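Local atomic coordinates of mosquitocidal toxin (Bacillus sphaericus, PDB entry 2CB4), a protein that probably kills mosquito larvae by ADP-ribosylating target proteins, the part described here being the catalytic domain of the longer toxin. Residues Y152-F157 with E190-T195; R77-D82 with I138-P143; T22-A27 with D34-L39; F94-T99 with I122-T127. The protein carries 1 engineered substitution. One frame throughout, in Å; residues are numbered along the deposited sequence.

Contact 1. Residues Y152-F157 with E190-T195; sequences YRYEIF and EFIRST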
# COMPACT_ATOMS: atom_id res chain seq x y z
N TYR A 152 -36.83 -7.69 9.65
CA TYR A 152 -37.17 -9.11 9.45
C TYR A 152 -37.24 -9.83 10.79
O TYR A 152 -36.49 -9.54 11.72
CB TYR A 152 -36.08 -9.77 8.57
CG TYR A 152 -36.01 -9.16 7.18
CD1 TYR A 152 -36.78 -9.69 6.12
CD2 TYR A 152 -35.24 -8.01 6.92
CE1 TYR A 152 -36.76 -9.11 4.87
CE2 TYR A 152 -35.23 -7.41 5.66
CZ TYR A 152 -36.00 -7.97 4.64
OH TYR A 152 -35.99 -7.42 3.37
N ARG A 153 -38.15 -10.80 10.89
CA ARG A 153 -38.26 -11.63 12.07
C ARG A 153 -38.01 -13.06 11.59
O ARG A 153 -38.88 -13.68 10.99
CB ARG A 153 -39.64 -11.52 12.71
CG ARG A 153 -39.66 -12.02 14.19
CD ARG A 153 -41.12 -12.12 14.65
NE ARG A 153 -41.65 -13.38 14.22
CZ ARG A 153 -42.69 -13.98 14.75
NH1 ARG A 153 -43.35 -13.42 15.74
NH2 ARG A 153 -43.07 -15.16 14.28
N TYR A 154 -36.80 -13.55 11.81
CA TYR A 154 -36.41 -14.88 11.38
C TYR A 154 -36.86 -15.94 12.38
O TYR A 154 -36.79 -15.71 13.60
CB TYR A 154 -34.88 -14.96 11.17
CG TYR A 154 -34.41 -14.15 9.97
CD1 TYR A 154 -34.33 -14.74 8.71
CD2 TYR A 154 -34.07 -12.77 10.09
CE1 TYR A 154 -33.93 -14.01 7.59
CE2 TYR A 154 -33.66 -12.03 8.96
CZ TYR A 154 -33.60 -12.67 7.73
OH TYR A 154 -33.23 -11.98 6.62
N GLU A 155 -37.28 -17.09 11.83
CA GLU A 155 -37.73 -18.26 12.57
C GLU A 155 -36.64 -19.33 12.50
O GLU A 155 -36.22 -19.75 11.43
CB GLU A 155 -39.04 -18.81 11.99
CG GLU A 155 -39.55 -20.07 12.67
CD GLU A 155 -40.62 -20.75 11.85
OE1 GLU A 155 -40.46 -20.87 10.62
OE2 GLU A 155 -41.66 -21.11 12.43
N ILE A 156 -36.19 -19.74 13.67
CA ILE A 156 -35.08 -20.68 13.79
C ILE A 156 -35.40 -21.94 14.64
O ILE A 156 -36.13 -21.86 15.65
CB ILE A 156 -33.90 -19.91 14.50
CG1 ILE A 156 -33.52 -18.66 13.69
CG2 ILE A 156 -32.70 -20.82 14.81
CD1 ILE A 156 -33.00 -17.52 14.51
N PHE A 157 -34.81 -23.06 14.25
CA PHE A 157 -34.88 -24.36 14.97
C PHE A 157 -33.47 -24.87 14.82
O PHE A 157 -33.06 -25.26 13.75
CB PHE A 157 -35.87 -25.34 14.34
CG PHE A 157 -37.32 -24.91 14.47
CD1 PHE A 157 -38.03 -25.15 15.65
CD2 PHE A 157 -37.96 -24.24 13.42
CE1 PHE A 157 -39.36 -24.76 15.76
CE2 PHE A 157 -39.28 -23.86 13.53
CZ PHE A 157 -39.99 -24.13 14.71
N GLU A 190 -29.08 -23.34 7.41
CA GLU A 190 -29.97 -24.51 7.34
C GLU A 190 -30.88 -24.66 8.57
O GLU A 190 -31.82 -25.43 8.56
CB GLU A 190 -29.20 -25.81 7.02
CG GLU A 190 -28.21 -26.27 8.10
CD GLU A 190 -26.81 -25.76 7.87
OE1 GLU A 190 -26.66 -24.73 7.18
OE2 GLU A 190 -25.86 -26.39 8.40
N PHE A 191 -30.62 -23.88 9.61
CA PHE A 191 -31.44 -23.87 10.83
C PHE A 191 -32.46 -22.72 10.85
O PHE A 191 -33.17 -22.52 11.85
CB PHE A 191 -30.52 -23.78 12.05
CG PHE A 191 -29.57 -24.93 12.14
CD1 PHE A 191 -30.07 -26.25 12.12
CD2 PHE A 191 -28.19 -24.73 12.16
CE1 PHE A 191 -29.20 -27.34 12.15
CE2 PHE A 191 -27.33 -25.81 12.19
CZ PHE A 191 -27.83 -27.13 12.16
N ILE A 192 -32.52 -21.96 9.76
CA ILE A 192 -33.43 -20.82 9.63
C ILE A 192 -34.50 -21.24 8.65
O ILE A 192 -34.24 -21.44 7.46
CB ILE A 192 -32.68 -19.52 9.19
CG1 ILE A 192 -31.35 -19.39 9.95
CG2 ILE A 192 -33.57 -18.30 9.40
CD1 ILE A 192 -30.49 -18.19 9.54
N ARG A 193 -35.70 -21.43 9.18
CA ARG A 193 -36.80 -21.92 8.38
C ARG A 193 -37.51 -20.90 7.51
O ARG A 193 -37.92 -21.19 6.40
CB ARG A 193 -37.84 -22.65 9.26
CG ARG A 193 -38.91 -23.33 8.36
CD ARG A 193 -39.68 -24.39 9.10
NE ARG A 193 -40.66 -23.78 9.99
CZ ARG A 193 -41.50 -24.46 10.76
NH1 ARG A 193 -41.50 -25.77 10.73
NH2 ARG A 193 -42.35 -23.82 11.55
N SER A 194 -37.72 -19.71 8.06
CA SER A 194 -38.44 -18.69 7.32
C SER A 194 -38.18 -17.33 7.93
O SER A 194 -37.49 -17.19 8.93
CB SER A 194 -39.95 -19.00 7.42
OG SER A 194 -40.43 -18.88 8.78
N THR A 195 -38.80 -16.32 7.35
CA THR A 195 -38.73 -14.99 7.91
C THR A 195 -39.93 -14.17 7.46
O THR A 195 -40.48 -14.38 6.39
CB THR A 195 -37.38 -14.24 7.62
OG1 THR A 195 -37.28 -13.10 8.49
CG2 THR A 195 -37.30 -13.76 6.17
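Glu155 OE1 is gripped twice across the contact. Ser194 OG donates to it at 2.7 Å, and Arg193 NE at 3.0 Å with the carboxylate oxygen nearly in the guanidinium plane. The two donors come from opposite faces of the carboxylate. Arg193 NH2 completes a side-on pair by reaching Glu155 OE2 at 2.9 Å, although the two flat groups are turned 65° apart, so both acid oxygens are met from above their plane. Glu155 reaches this far because CG lies anti to the backbone N (chi1 178°) and the chain is extended beyond it.

The backbone explains why two neighbours serve one acid. Strands 150-156 and 192-199 run antiparallel, but Arg193 and Ser194 together stand opposite Glu155, an arrangement that fits a classic beta bulge and turns both side chains toward the acid. Glu155 N donates to Ser194 O almost linearly (174°), while Glu155 O accepts from Arg193 N. Beyond the bulge, Phe157 N bonds to Phe191 O, and Phe157 CE2 lies over the guanidinium face, 3.6 Å from Arg193 CZ.

Tyr154 and Ile192 share the other side of the sheet, where Tyr154 CD1 meets Ile192 CG2 at 3.7 Å. Thr195 lies over one face of the tyrosine ring, with OG1 above its centre and CB making a CH-pi contact. The tyrosine OH itself bonds to Arg84 O.

Arg77 NE also salt-bridges Glu155 OE2. With two arginines and a serine around it, this buried carboxylate is probably stabilised as an anion, which suits glutamate to a bulge inside the sheet.

Contact 2. Residues R77-D82 with I138-P143; sequences RLLRWD and ITPWTP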
# COMPACT_ATOMS: atom_id res chain seq x y z
N ARG A 77 -39.00 -23.27 19.25
CA ARG A 77 -39.08 -22.28 18.21
C ARG A 77 -38.44 -20.96 18.68
O ARG A 77 -38.87 -20.34 19.68
CB ARG A 77 -40.54 -22.04 17.83
CG ARG A 77 -40.72 -21.13 16.63
CD ARG A 77 -42.13 -21.22 16.13
NE ARG A 77 -42.38 -20.34 15.00
CZ ARG A 77 -43.02 -19.18 15.07
NH1 ARG A 77 -43.49 -18.75 16.24
NH2 ARG A 77 -43.20 -18.45 13.98
N LEU A 78 -37.40 -20.56 17.95
CA LEU A 78 -36.65 -19.34 18.27
C LEU A 78 -36.88 -18.26 17.20
O LEU A 78 -37.20 -18.56 16.04
CB LEU A 78 -35.16 -19.63 18.41
CG LEU A 78 -34.78 -20.70 19.43
CD1 LEU A 78 -33.30 -21.05 19.26
CD2 LEU A 78 -35.05 -20.15 20.83
N LEU A 79 -36.71 -17.02 17.61
CA LEU A 79 -36.90 -15.88 16.72
C LEU A 79 -35.72 -14.93 16.81
O LEU A 79 -35.10 -14.79 17.86
CB LEU A 79 -38.17 -15.10 17.11
CG LEU A 79 -39.50 -15.85 17.20
CD1 LEU A 79 -40.54 -14.89 17.77
CD2 LEU A 79 -39.92 -16.37 15.81
N ARG A 80 -35.45 -14.26 15.71
CA ARG A 80 -34.40 -13.24 15.67
C ARG A 80 -34.82 -12.08 14.79
O ARG A 80 -35.12 -12.25 13.62
CB ARG A 80 -33.05 -13.79 15.22
CG ARG A 80 -32.07 -12.67 15.12
CD ARG A 80 -30.63 -13.11 15.05
NE ARG A 80 -29.82 -11.97 14.67
CZ ARG A 80 -29.04 -11.27 15.48
NH1 ARG A 80 -28.89 -11.59 16.75
NH2 ARG A 80 -28.37 -10.24 14.99
N TRP A 81 -34.83 -10.89 15.37
CA TRP A 81 -35.16 -9.65 14.67
C TRP A 81 -33.86 -9.18 14.05
O TRP A 81 -32.84 -9.06 14.74
CB TRP A 81 -35.62 -8.59 15.67
CG TRP A 81 -36.97 -8.92 16.25
CD1 TRP A 81 -37.25 -9.51 17.48
CD2 TRP A 81 -38.25 -8.65 15.64
NE1 TRP A 81 -38.60 -9.64 17.64
CE2 TRP A 81 -39.25 -9.14 16.54
CE3 TRP A 81 -38.64 -8.11 14.41
CZ2 TRP A 81 -40.62 -9.04 16.25
CZ3 TRP A 81 -40.02 -8.00 14.14
CH2 TRP A 81 -40.98 -8.45 15.06
N ASP A 82 -33.88 -8.91 12.75
CA ASP A 82 -32.66 -8.47 12.06
C ASP A 82 -33.03 -7.56 10.89
O ASP A 82 -34.04 -7.79 10.21
CB ASP A 82 -31.85 -9.71 11.56
CG ASP A 82 -30.34 -9.46 11.51
OD1 ASP A 82 -29.92 -8.60 10.72
OD2 ASP A 82 -29.57 -10.11 12.25
N ILE A 138 -48.45 -15.44 20.86
CA ILE A 138 -48.68 -14.07 21.34
C ILE A 138 -47.40 -13.24 21.04
O ILE A 138 -46.38 -13.78 20.64
CB ILE A 138 -49.08 -14.02 22.84
CG1 ILE A 138 -48.01 -14.69 23.71
CG2 ILE A 138 -50.45 -14.69 23.05
CD1 ILE A 138 -48.27 -14.53 25.20
N THR A 139 -47.49 -11.92 21.21
CA THR A 139 -46.38 -11.03 20.92
C THR A 139 -45.06 -11.43 21.59
O THR A 139 -44.99 -11.58 22.81
CB THR A 139 -46.76 -9.59 21.28
OG1 THR A 139 -48.07 -9.33 20.78
CG2 THR A 139 -45.78 -8.58 20.65
N PRO A 140 -43.98 -11.57 20.79
CA PRO A 140 -42.69 -11.91 21.38
C PRO A 140 -42.01 -10.62 21.84
O PRO A 140 -42.54 -9.52 21.65
CB PRO A 140 -41.92 -12.52 20.19
CG PRO A 140 -42.46 -11.79 19.00
CD PRO A 140 -43.91 -11.47 19.32
N TRP A 141 -40.83 -10.76 22.43
CA TRP A 141 -40.01 -9.62 22.77
C TRP A 141 -39.79 -8.98 21.37
O TRP A 141 -39.47 -9.67 20.38
CB TRP A 141 -38.67 -10.11 23.36
CG TRP A 141 -37.71 -8.99 23.69
CD1 TRP A 141 -37.53 -8.41 24.92
CD2 TRP A 141 -36.81 -8.32 22.78
NE1 TRP A 141 -36.56 -7.42 24.83
CE2 TRP A 141 -36.09 -7.36 23.54
CE3 TRP A 141 -36.48 -8.49 21.41
CZ2 TRP A 141 -35.12 -6.53 22.97
CZ3 TRP A 141 -35.51 -7.66 20.84
CH2 TRP A 141 -34.87 -6.67 21.62
N THR A 142 -40.03 -7.67 21.26
CA THR A 142 -39.95 -6.94 20.00
C THR A 142 -39.07 -5.70 20.17
O THR A 142 -39.11 -5.04 21.21
CB THR A 142 -41.38 -6.51 19.61
OG1 THR A 142 -42.21 -7.67 19.50
CG2 THR A 142 -41.42 -5.72 18.30
N PRO A 143 -38.26 -5.37 19.15
CA PRO A 143 -37.40 -4.19 19.23
C PRO A 143 -38.23 -2.90 19.26
O PRO A 143 -39.29 -2.81 18.65
CB PRO A 143 -36.56 -4.26 17.94
CG PRO A 143 -36.71 -5.60 17.40
CD PRO A 143 -37.97 -6.19 17.95
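Trp81 NE1 donates to Trp141 O at 2.9 Å, with the carbonyl oxygen tilted modestly from the indole plane and the N-H in the plane of the carbonyl. Pro143 covers one face of the same indole, its CD lying over the five-membered ring and its CG beside Trp81 CG. Trp81 CD1 comes to the edge of the Trp141 ring, 4.1 Å from Trp141 CE3, and at the benzo end Trp81 CZ2 comes within 4.3 Å of Pro140 CG. An indole suits this place because its one N-H can satisfy a buried carbonyl while its flat carbon surface takes a proline. The bond from CA to CB of Trp81 already points toward residues 138-143, and chi1 of -70° sets CG beside the backbone N.

Two residues earlier, Leu79 points the same way, and its CD1 meets Pro140 CB at 3.7 Å, the two side chains crossing at about a right angle. Strand 78-82 lies between strands 123-131 and 150-156 in the sheet of the ADP-ribosyltransferase fold, and alternation along it brings Leu79 and Trp81 to the face crossed by residues 138-143.

Farther out, the crossing segment is shaped by Thr142 OG1, which donates to Pro140 O at 2.9 Å from above the carbonyl plane. From the neighbouring strand 150-156, the side chain of Arg153 packs against Leu79, Trp81 and Pro140 together, and Trp141 in turn rests on Thr127 of strand 123-131.

Contact 3. Residues T22-A27 with D34-L39; sequences TWIQAA and DMSSLL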
# COMPACT_ATOMS: atom_id res chain seq x y z
N THR A 22 -23.17 -30.37 21.69
CA THR A 22 -24.50 -30.02 21.19
C THR A 22 -24.81 -28.54 21.32
O THR A 22 -25.44 -27.95 20.43
CB THR A 22 -25.61 -30.82 21.92
OG1 THR A 22 -25.39 -32.21 21.70
CG2 THR A 22 -26.98 -30.48 21.38
N TRP A 23 -24.38 -27.94 22.42
CA TRP A 23 -24.65 -26.54 22.70
C TRP A 23 -24.15 -25.56 21.63
O TRP A 23 -24.74 -24.47 21.44
CB TRP A 23 -24.17 -26.15 24.11
CG TRP A 23 -22.66 -26.22 24.29
CD1 TRP A 23 -21.88 -27.31 24.14
CD2 TRP A 23 -21.78 -25.14 24.66
NE1 TRP A 23 -20.56 -26.98 24.37
CE2 TRP A 23 -20.48 -25.66 24.70
CE3 TRP A 23 -21.98 -23.78 24.95
CZ2 TRP A 23 -19.36 -24.87 25.00
CZ3 TRP A 23 -20.87 -23.00 25.29
CH2 TRP A 23 -19.58 -23.55 25.31
N ILE A 24 -23.08 -25.95 20.93
CA ILE A 24 -22.49 -25.14 19.86
C ILE A 24 -22.56 -25.82 18.48
O ILE A 24 -21.84 -25.44 17.57
CB ILE A 24 -21.02 -24.76 20.14
CG1 ILE A 24 -20.20 -26.00 20.47
CG2 ILE A 24 -20.94 -23.73 21.26
CD1 ILE A 24 -18.75 -25.66 20.80
N GLN A 25 -23.44 -26.80 18.33
CA GLN A 25 -23.54 -27.49 17.04
C GLN A 25 -24.11 -26.66 15.87
O GLN A 25 -23.93 -27.04 14.70
CB GLN A 25 -24.32 -28.80 17.19
CG GLN A 25 -23.40 -30.00 17.32
CD GLN A 25 -24.13 -31.29 17.63
OE1 GLN A 25 -25.30 -31.48 17.26
NE2 GLN A 25 -23.45 -32.21 18.30
N ALA A 26 -24.81 -25.56 16.17
CA ALA A 26 -25.41 -24.71 15.12
C ALA A 26 -24.37 -23.73 14.58
O ALA A 26 -24.62 -23.04 13.59
CB ALA A 26 -26.63 -23.95 15.68
N ALA A 27 -23.21 -23.67 15.23
CA ALA A 27 -22.15 -22.74 14.89
C ALA A 27 -21.82 -22.48 13.44
O ALA A 27 -21.59 -23.40 12.63
CB ALA A 27 -20.87 -23.02 15.67
N ASP A 34 -15.11 -28.04 17.65
CA ASP A 34 -14.18 -29.07 18.11
C ASP A 34 -13.41 -28.62 19.37
O ASP A 34 -12.54 -29.34 19.87
CB ASP A 34 -13.17 -29.39 17.01
CG ASP A 34 -13.66 -30.51 16.10
OD1 ASP A 34 -14.87 -30.85 16.12
OD2 ASP A 34 -12.79 -31.07 15.39
N MSE A 35 -13.74 -27.43 19.87
CA MSE A 35 -13.08 -26.88 21.03
C MSE A 35 -14.10 -26.59 22.11
O MSE A 35 -13.99 -25.62 22.85
CB MSE A 35 -12.22 -25.72 20.55
CG MSE A 35 -12.82 -24.35 20.56
SE MSE A 35 -11.52 -23.05 19.99
CE MSE A 35 -10.92 -24.15 18.60
N SER A 36 -15.10 -27.46 22.20
CA SER A 36 -16.19 -27.33 23.15
C SER A 36 -15.78 -27.12 24.60
O SER A 36 -16.22 -26.17 25.26
CB SER A 36 -17.14 -28.53 23.03
OG SER A 36 -18.08 -28.54 24.10
N SER A 37 -14.94 -28.01 25.12
CA SER A 37 -14.50 -27.93 26.52
C SER A 37 -13.65 -26.71 26.76
O SER A 37 -13.83 -26.01 27.76
CB SER A 37 -13.75 -29.20 26.91
OG SER A 37 -14.68 -30.21 27.27
N LEU A 38 -12.73 -26.44 25.85
CA LEU A 38 -11.91 -25.27 26.00
C LEU A 38 -12.78 -23.99 26.01
O LEU A 38 -12.58 -23.10 26.86
CB LEU A 38 -10.87 -25.22 24.90
CG LEU A 38 -10.18 -23.86 24.86
CD1 LEU A 38 -9.64 -23.50 26.27
CD2 LEU A 38 -9.08 -23.84 23.81
N LEU A 39 -13.77 -23.93 25.11
CA LEU A 39 -14.67 -22.78 25.02
C LEU A 39 -15.49 -22.64 26.29
O LEU A 39 -15.64 -21.55 26.81
CB LEU A 39 -15.59 -22.87 23.78
CG LEU A 39 -16.62 -21.73 23.61
CD1 LEU A 39 -15.91 -20.41 23.35
CD2 LEU A 39 -17.66 -22.03 22.55
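Trp23 NE1 makes the one hydrogen bond between these segments, donating to Ser36 OG at 2.9 Å and 169°. The acceptor lies in the indole plane, only 4° out of it, so the bond is nearly ideal for an indole N-H. On the serine side, OG is anti to the backbone N (chi1 171°), which carries it from the first turn of helix 36-44 toward the tryptophan.

Apolar contacts continue along the helix. Leu39, one turn after Ser36, brings CD2 to 3.7 Å from Trp23 CH2 and to 3.9 Å from Ile24 CG2. Ile24 also reaches back with CD1 to Ser36 CA, at 3.9 Å. Within the segment 22-27 the same isoleucine lays CG2 over the centre of the indole, so Ile24 touches the ring with CG2 and the helix with both CD1 and CG2. Pro184, from strand 180-184, touches Trp23, Ile24 and Leu39 alike.

Backbone geometry sets up both partners. The three-residue step from Ser36 to Leu39 puts both on one side of the helix, and Leu39 N bonds to the O of Met35, a selenomethionine at the N-cap position. In residues 22-27 a type I turn runs from Ile24 to Ala27, and Arg188 NH1 bonds to Gln25 O and Ala27 O.

A small hydroxyl thus satisfies the N-H of a buried indole, while Leu39, Ile24 and Pro184 bring aliphatic carbon to the ring, and the start of the helix is tied to the preceding loop by one directed bond and by packing.

Contact 4. Residues F94-T99 with I122-T127; sequences FIPRVT and IFVSTT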
# COMPACT_ATOMS: atom_id res chain seq x y z
N PHE A 94 -26.47 -16.61 10.55
CA PHE A 94 -26.15 -15.53 11.48
C PHE A 94 -24.72 -15.71 11.95
O PHE A 94 -24.44 -16.57 12.78
CB PHE A 94 -27.11 -15.52 12.65
CG PHE A 94 -28.51 -15.15 12.26
CD1 PHE A 94 -28.79 -13.85 11.78
CD2 PHE A 94 -29.55 -16.08 12.33
CE1 PHE A 94 -30.10 -13.50 11.42
CE2 PHE A 94 -30.85 -15.73 11.96
CZ PHE A 94 -31.13 -14.43 11.50
N ILE A 95 -23.83 -14.92 11.37
CA ILE A 95 -22.41 -14.93 11.70
C ILE A 95 -22.22 -13.86 12.77
O ILE A 95 -22.82 -12.79 12.70
CB ILE A 95 -21.56 -14.62 10.42
CG1 ILE A 95 -21.84 -15.68 9.33
CG2 ILE A 95 -20.05 -14.54 10.75
CD1 ILE A 95 -21.17 -15.33 7.97
N PRO A 96 -21.44 -14.18 13.81
CA PRO A 96 -21.25 -13.22 14.91
C PRO A 96 -20.43 -11.99 14.52
O PRO A 96 -19.71 -12.00 13.52
CB PRO A 96 -20.48 -14.05 15.97
CG PRO A 96 -20.55 -15.44 15.53
CD PRO A 96 -20.76 -15.46 14.06
N ARG A 97 -20.52 -10.94 15.33
CA ARG A 97 -19.75 -9.73 15.07
C ARG A 97 -18.24 -9.97 15.12
O ARG A 97 -17.50 -9.31 14.39
CB ARG A 97 -20.17 -8.59 15.99
CG ARG A 97 -21.57 -8.14 15.66
CD ARG A 97 -22.12 -7.26 16.75
NE ARG A 97 -21.45 -5.98 16.76
CZ ARG A 97 -21.42 -5.16 17.81
NH1 ARG A 97 -22.03 -5.47 18.95
NH2 ARG A 97 -20.79 -4.02 17.71
N VAL A 98 -17.78 -10.91 15.94
CA VAL A 98 -16.36 -11.28 16.01
C VAL A 98 -16.24 -12.67 15.35
O VAL A 98 -16.93 -13.61 15.72
CB VAL A 98 -15.84 -11.32 17.47
CG1 VAL A 98 -14.43 -11.90 17.53
CG2 VAL A 98 -15.88 -9.93 18.08
N THR A 99 -15.39 -12.78 14.33
CA THR A 99 -15.22 -14.02 13.58
C THR A 99 -13.81 -14.64 13.61
O THR A 99 -13.59 -15.74 13.09
CB THR A 99 -15.64 -13.80 12.08
OG1 THR A 99 -14.79 -12.81 11.49
CG2 THR A 99 -17.10 -13.31 11.97
N ILE A 122 -18.46 -13.35 19.95
CA ILE A 122 -18.73 -14.52 19.12
C ILE A 122 -20.17 -15.02 19.31
O ILE A 122 -20.56 -16.03 18.71
CB ILE A 122 -17.76 -15.68 19.48
CG1 ILE A 122 -17.93 -16.11 20.95
CG2 ILE A 122 -16.31 -15.33 19.17
CD1 ILE A 122 -17.51 -17.59 21.22
N PHE A 123 -20.95 -14.34 20.14
CA PHE A 123 -22.33 -14.76 20.41
C PHE A 123 -23.39 -14.13 19.50
O PHE A 123 -23.33 -12.95 19.14
CB PHE A 123 -22.73 -14.43 21.88
CG PHE A 123 -21.74 -14.91 22.91
CD1 PHE A 123 -21.63 -16.27 23.22
CD2 PHE A 123 -20.90 -14.01 23.58
CE1 PHE A 123 -20.67 -16.71 24.14
CE2 PHE A 123 -19.96 -14.43 24.50
CZ PHE A 123 -19.84 -15.79 24.78
N VAL A 124 -24.42 -14.92 19.21
CA VAL A 124 -25.55 -14.43 18.42
C VAL A 124 -26.80 -14.66 19.25
O VAL A 124 -27.00 -15.71 19.77
CB VAL A 124 -25.64 -15.14 17.01
CG1 VAL A 124 -27.00 -14.89 16.35
CG2 VAL A 124 -24.53 -14.68 16.15
N SER A 125 -27.64 -13.68 19.42
CA SER A 125 -28.83 -13.92 20.22
C SER A 125 -30.05 -14.32 19.44
O SER A 125 -30.21 -13.97 18.28
CB SER A 125 -29.19 -12.65 21.02
OG SER A 125 -28.29 -12.54 22.10
N THR A 126 -30.98 -14.95 20.13
CA THR A 126 -32.31 -15.27 19.60
C THR A 126 -33.22 -15.09 20.83
O THR A 126 -32.78 -14.98 21.95
CB THR A 126 -32.40 -16.69 18.99
OG1 THR A 126 -32.15 -17.63 20.02
CG2 THR A 126 -31.28 -16.88 17.86
N THR A 127 -34.53 -15.00 20.61
CA THR A 127 -35.49 -14.86 21.67
C THR A 127 -36.54 -15.95 21.41
O THR A 127 -36.77 -16.34 20.28
CB THR A 127 -36.11 -13.41 21.75
OG1 THR A 127 -36.95 -13.30 22.90
CG2 THR A 127 -36.93 -13.08 20.50
O HOH W 1 -22.75 -11.06 17.24
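Val124 turns CG1 anti to its backbone N (chi1 166°), which sets that methyl 3.8 Å from Phe94 CB, and Phe94 turns CG beside its own backbone N (chi1 -68°), the phenyl ring leading off elsewhere. The contact lays the loop that follows helix 86-92 against the start of strand 123-131, one of the strands of the ADP-ribosyltransferase sheet. The ring of Phe94 goes on to meet Tyr154 of strand 150-156 edge-to-face.

Valine suits the strand position because its two branches divide the work. While CG1 faces Phe94, CG2 lies 3.8 Å from Pro96 CA and 4.1 Å from Pro96 CG. The proline has no N-H to satisfy and presses a compact ring on the backbone just before the strand, where CB and CG lie beside Ile122 O. Farther along the loop Val98 CG1 approaches Ile122 CG2 at 4.2 Å, a looser aliphatic touch, while Val98 also pairs through its backbone with Ser121.

Polar linkage between the segments is indirect: one water accepts from Arg97 N at 2.9 Å and lies 2.7 Å from Phe123 O.

Contacts 1, 2 and 4 are central and share one sheet. Strand 78-82 of contact 2 lies between strand 150-156 of contact 1, bonded through Tyr154 N to Arg80 O, and strand 123-131 of contact 4, bonded through Leu79 N to Thr127 O. Separately, the loop 94-99 brings Phe94 onto Ile156 and Ile192. Contact 3 is peripheral, its centre about 17 Å from the centre of the chain; it touches contact 4 through Leu39 and Ile122, and contact 1 through Ala26 and Phe191. The touching residues of contacts 1 and 2 are all buried, whereas Ser36 and Val98 are partly exposed. Buried charge marks contact 1, indole and proline contact 2, aliphatic packing with a bridging water contact 4, and a single indole–hydroxyl bond contact 3.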